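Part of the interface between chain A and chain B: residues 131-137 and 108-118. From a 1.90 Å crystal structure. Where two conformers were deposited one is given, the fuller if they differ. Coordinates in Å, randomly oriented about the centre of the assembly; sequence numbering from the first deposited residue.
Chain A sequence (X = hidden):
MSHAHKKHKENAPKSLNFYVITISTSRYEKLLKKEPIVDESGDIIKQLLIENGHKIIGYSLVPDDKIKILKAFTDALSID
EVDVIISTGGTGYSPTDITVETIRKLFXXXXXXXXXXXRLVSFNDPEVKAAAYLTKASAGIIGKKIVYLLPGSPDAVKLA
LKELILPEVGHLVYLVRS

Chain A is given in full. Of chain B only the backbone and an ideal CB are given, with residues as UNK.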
# COMPACT_ATOMS: atom_id res chain seq x y z
N ALA A 131 -13.28 22.23 11.37
CA ALA A 131 -12.13 21.68 12.07
C ALA A 131 -12.18 20.15 12.14
O ALA A 131 -11.15 19.48 12.38
CB ALA A 131 -12.03 22.29 13.46
N ALA A 132 -13.36 19.57 11.88
CA ALA A 132 -13.52 18.12 11.83
C ALA A 132 -12.50 17.45 10.88
O ALA A 132 -12.09 16.33 11.12
CB ALA A 132 -14.92 17.76 11.43
N TYR A 133 -12.12 18.11 9.78
CA TYR A 133 -11.20 17.44 8.85
C TYR A 133 -9.76 17.43 9.32
O TYR A 133 -8.89 16.82 8.67
CB TYR A 133 -11.34 17.89 7.40
CG TYR A 133 -10.83 19.26 7.01
CD1 TYR A 133 -9.49 19.46 6.69
CD2 TYR A 133 -11.68 20.33 6.91
CE1 TYR A 133 -9.00 20.70 6.28
CE2 TYR A 133 -11.23 21.59 6.49
CZ TYR A 133 -9.87 21.77 6.18
OH TYR A 133 -9.40 23.01 5.73
N LEU A 134 -9.51 18.06 10.47
CA LEU A 134 -8.16 18.09 11.04
C LEU A 134 -7.87 17.02 12.13
O LEU A 134 -6.86 17.11 12.83
CB LEU A 134 -7.90 19.51 11.54
CG LEU A 134 -7.87 20.56 10.41
CD1 LEU A 134 -7.44 21.90 10.97
CD2 LEU A 134 -6.97 20.13 9.26
N THR A 135 -8.74 16.01 12.23
CA THR A 135 -8.46 14.83 13.09
C THR A 135 -8.37 13.54 12.27
O THR A 135 -9.03 13.41 11.23
CB THR A 135 -9.49 14.68 14.21
OG1 THR A 135 -9.11 13.61 15.10
CG2 THR A 135 -10.93 14.44 13.65
N LYS A 136 -7.55 12.61 12.77
CA LYS A 136 -7.39 11.27 12.22
C LYS A 136 -7.75 10.18 13.25
O LYS A 136 -7.30 9.03 13.13
CB LYS A 136 -5.97 11.07 11.73
CG LYS A 136 -5.53 12.00 10.67
CD LYS A 136 -4.08 11.71 10.24
CE LYS A 136 -3.06 12.26 11.25
NZ LYS A 136 -1.71 12.20 10.63
N ALA A 137 -8.55 10.55 14.26
CA ALA A 137 -9.07 9.60 15.22
C ALA A 137 -9.53 8.34 14.48
O ALA A 137 -10.15 8.43 13.43
CB ALA A 137 -10.21 10.23 16.05
N UNK B 108 3.57 14.76 1.84
CA UNK B 108 4.26 14.28 3.05
C UNK B 108 3.25 13.57 3.95
O UNK B 108 3.53 12.49 4.50
CB UNK B 108 4.93 15.43 3.80
N UNK B 109 2.08 14.20 4.13
CA UNK B 109 0.96 13.68 4.94
C UNK B 109 -0.32 14.03 4.22
O UNK B 109 -0.50 15.19 3.83
CB UNK B 109 0.96 14.25 6.36
N UNK B 110 -1.19 13.04 3.99
CA UNK B 110 -2.51 13.33 3.45
C UNK B 110 -3.39 13.83 4.61
O UNK B 110 -3.33 13.33 5.76
CB UNK B 110 -3.12 12.10 2.78
N UNK B 111 -4.15 14.87 4.32
CA UNK B 111 -5.12 15.35 5.30
C UNK B 111 -6.36 14.50 5.00
O UNK B 111 -7.24 14.86 4.20
CB UNK B 111 -5.38 16.85 5.20
N UNK B 112 -6.41 13.35 5.69
CA UNK B 112 -7.28 12.24 5.31
C UNK B 112 -8.76 12.60 5.33
O UNK B 112 -9.53 12.28 4.41
CB UNK B 112 -7.04 11.05 6.24
N UNK B 113 -9.13 13.37 6.35
CA UNK B 113 -10.53 13.73 6.56
C UNK B 113 -11.10 14.77 5.63
O UNK B 113 -12.32 14.97 5.61
CB UNK B 113 -10.70 14.23 8.00
N UNK B 114 -10.25 15.47 4.87
CA UNK B 114 -10.77 16.46 3.94
C UNK B 114 -11.73 15.80 2.95
O UNK B 114 -12.78 16.36 2.66
CB UNK B 114 -9.63 17.15 3.20
N UNK B 115 -11.38 14.63 2.43
CA UNK B 115 -12.22 13.94 1.46
C UNK B 115 -13.65 13.69 1.95
O UNK B 115 -14.62 14.11 1.31
CB UNK B 115 -11.57 12.61 1.09
N UNK B 116 -13.79 13.01 3.08
CA UNK B 116 -15.11 12.68 3.59
C UNK B 116 -15.87 13.89 4.13
O UNK B 116 -17.08 13.97 3.95
CB UNK B 116 -14.98 11.62 4.69
N UNK B 117 -15.17 14.85 4.75
CA UNK B 117 -15.84 16.05 5.23
C UNK B 117 -16.34 16.88 4.03
O UNK B 117 -17.45 17.43 4.06
CB UNK B 117 -14.90 16.88 6.11
N UNK B 118 -15.54 16.95 2.94
CA UNK B 118 -16.04 17.64 1.74
C UNK B 118 -17.27 16.93 1.16
O UNK B 118 -18.21 17.57 0.74
CB UNK B 118 -14.94 17.72 0.68

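Position 108 has no atom of the chain A stretch within 5.5 Å of its ideal CB, so the visible contact sets no preference; it is Asp B108, turned to partners elsewhere in the structure.

At 109 the backbone is extended (phi/psi -141/128) and CA-to-CB points toward chain A, yet the nearest atom, Lys A136 NZ, lies 5.4 Å from the ideal CB. A long polar or acidic chain would suit this gap. The residue is Arg B109. Its CD comes 4.4 Å from Lys A136 NZ, and a water bridges the two cations, accepting from Lys A136 NZ at 2.4 Å and, weakly, from Arg B109 NH1 at 2.8 Å.

Position 110 points sideways with nothing in reach, and many residues would fit. In Glu B110 the side chain leads away; its backbone O receives a water's hydrogen bond at 2.7 Å, and that water accepts from Lys A136 NZ at 3.1 Å.

At 111 the ideal CB is 5.5 Å from Leu A134 CD2, and the Tyr A133 ring is nearby. Medium apolar chains are favoured. Ile B111 places CG2 3.7 Å from Tyr A133 CD1, at the ring edge, and 4.3 Å from Leu A134 CD2.

The ideal CB of 112 is 4.8 Å from Lys A136 CG, beside an aliphatic stem, so an acidic, polar or flexible chain would suit. Glu B112 starts sideways and its end comes nearer, CD 4.0 Å from Lys A136 CD; OE2 stays 5.3 Å from Lys A136 NZ, so it meets the stem, not the charge.

Position 113 is the most restrictive: its ideal CB would sit 3.2 Å from Tyr A133 O, tight for carbon against oxygen. Although phi/psi (-75/-13) would permit any residue, the contact favours glycine. Gly B113 N donates to a water at 2.8 Å, which in turn donates to Tyr A133 O (2.6 Å) and Thr A135 O (2.8 Å).

At 114 the ideal CB is 4.2 Å from Tyr A133 CD1, near a broad ring; leucine, methionine or an aromatic would suit. Phe B114 (chi1 t) turns its edge to the tyrosine face, with CD1 4.0 Å from Tyr A133 CE1, centroids 5.3 Å apart and planes at 88°.

Positions 115 and 116 find nothing within 5.5 Å; they are Ser B115 and Asp B116, neither touching chain A here.

One helical turn beyond 113, position 117 points toward chain A, its ideal CB 3.9 Å from Tyr A133 CB. A compact apolar residue is expected. Val B117 sets CG2 3.8 Å from Tyr A133 CB and 4.3 Å from Ala A132 CB.

Position 118 is again unconstrained; Phe B118 leads away.

Chain B, residues 108-118: DREIEGFSDVF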
# COMPACT_ATOMS: atom_id res chain seq x y z
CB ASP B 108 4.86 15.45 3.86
CG ASP B 108 6.04 16.16 3.14
OD1 ASP B 108 6.58 15.64 2.16
OD2 ASP B 108 6.42 17.25 3.60
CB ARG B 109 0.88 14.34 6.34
CG ARG B 109 1.95 13.88 7.32
CD ARG B 109 1.68 14.27 8.76
NE ARG B 109 1.88 15.71 8.93
CZ ARG B 109 1.82 16.36 10.10
NH1 ARG B 109 1.56 15.69 11.24
NH2 ARG B 109 2.03 17.68 10.11
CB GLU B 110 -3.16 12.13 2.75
CG GLU B 110 -4.51 12.47 2.16
CD GLU B 110 -4.92 11.60 0.98
OE1 GLU B 110 -4.55 10.40 0.97
OE2 GLU B 110 -5.60 12.15 0.07
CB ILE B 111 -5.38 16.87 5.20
CG1 ILE B 111 -4.11 17.66 5.55
CG2 ILE B 111 -6.53 17.27 6.14
CD1 ILE B 111 -4.19 19.15 5.06
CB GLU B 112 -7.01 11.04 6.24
CG GLU B 112 -5.55 10.52 6.19
CD GLU B 112 -5.24 9.42 7.19
OE1 GLU B 112 -6.13 9.01 7.97
OE2 GLU B 112 -4.07 8.95 7.17
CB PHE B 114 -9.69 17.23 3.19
CG PHE B 114 -10.25 18.30 2.28
CD1 PHE B 114 -10.56 19.55 2.78
CD2 PHE B 114 -10.47 18.04 0.93
CE1 PHE B 114 -11.07 20.53 1.96
CE2 PHE B 114 -11.02 19.02 0.10
CZ PHE B 114 -11.32 20.26 0.61
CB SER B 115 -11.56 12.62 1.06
OG SER B 115 -10.33 12.90 0.43
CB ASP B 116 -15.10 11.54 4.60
CG ASP B 116 -14.08 11.72 5.70
OD1 ASP B 116 -12.92 11.36 5.47
OD2 ASP B 116 -14.44 12.17 6.81
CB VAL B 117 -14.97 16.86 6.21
CG1 VAL B 117 -15.64 18.22 6.59
CG2 VAL B 117 -14.71 16.04 7.51
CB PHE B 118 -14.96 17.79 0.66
CG PHE B 118 -15.49 18.47 -0.57
CD1 PHE B 118 -15.88 19.80 -0.53
CD2 PHE B 118 -15.66 17.76 -1.74
CE1 PHE B 118 -16.42 20.43 -1.67
CE2 PHE B 118 -16.18 18.38 -2.88
CZ PHE B 118 -16.58 19.72 -2.83
O HOH W 1 -8.04 14.35 8.78
O HOH W 2 -1.77 12.09 7.54
O HOH W 3 -0.17 13.60 11.91
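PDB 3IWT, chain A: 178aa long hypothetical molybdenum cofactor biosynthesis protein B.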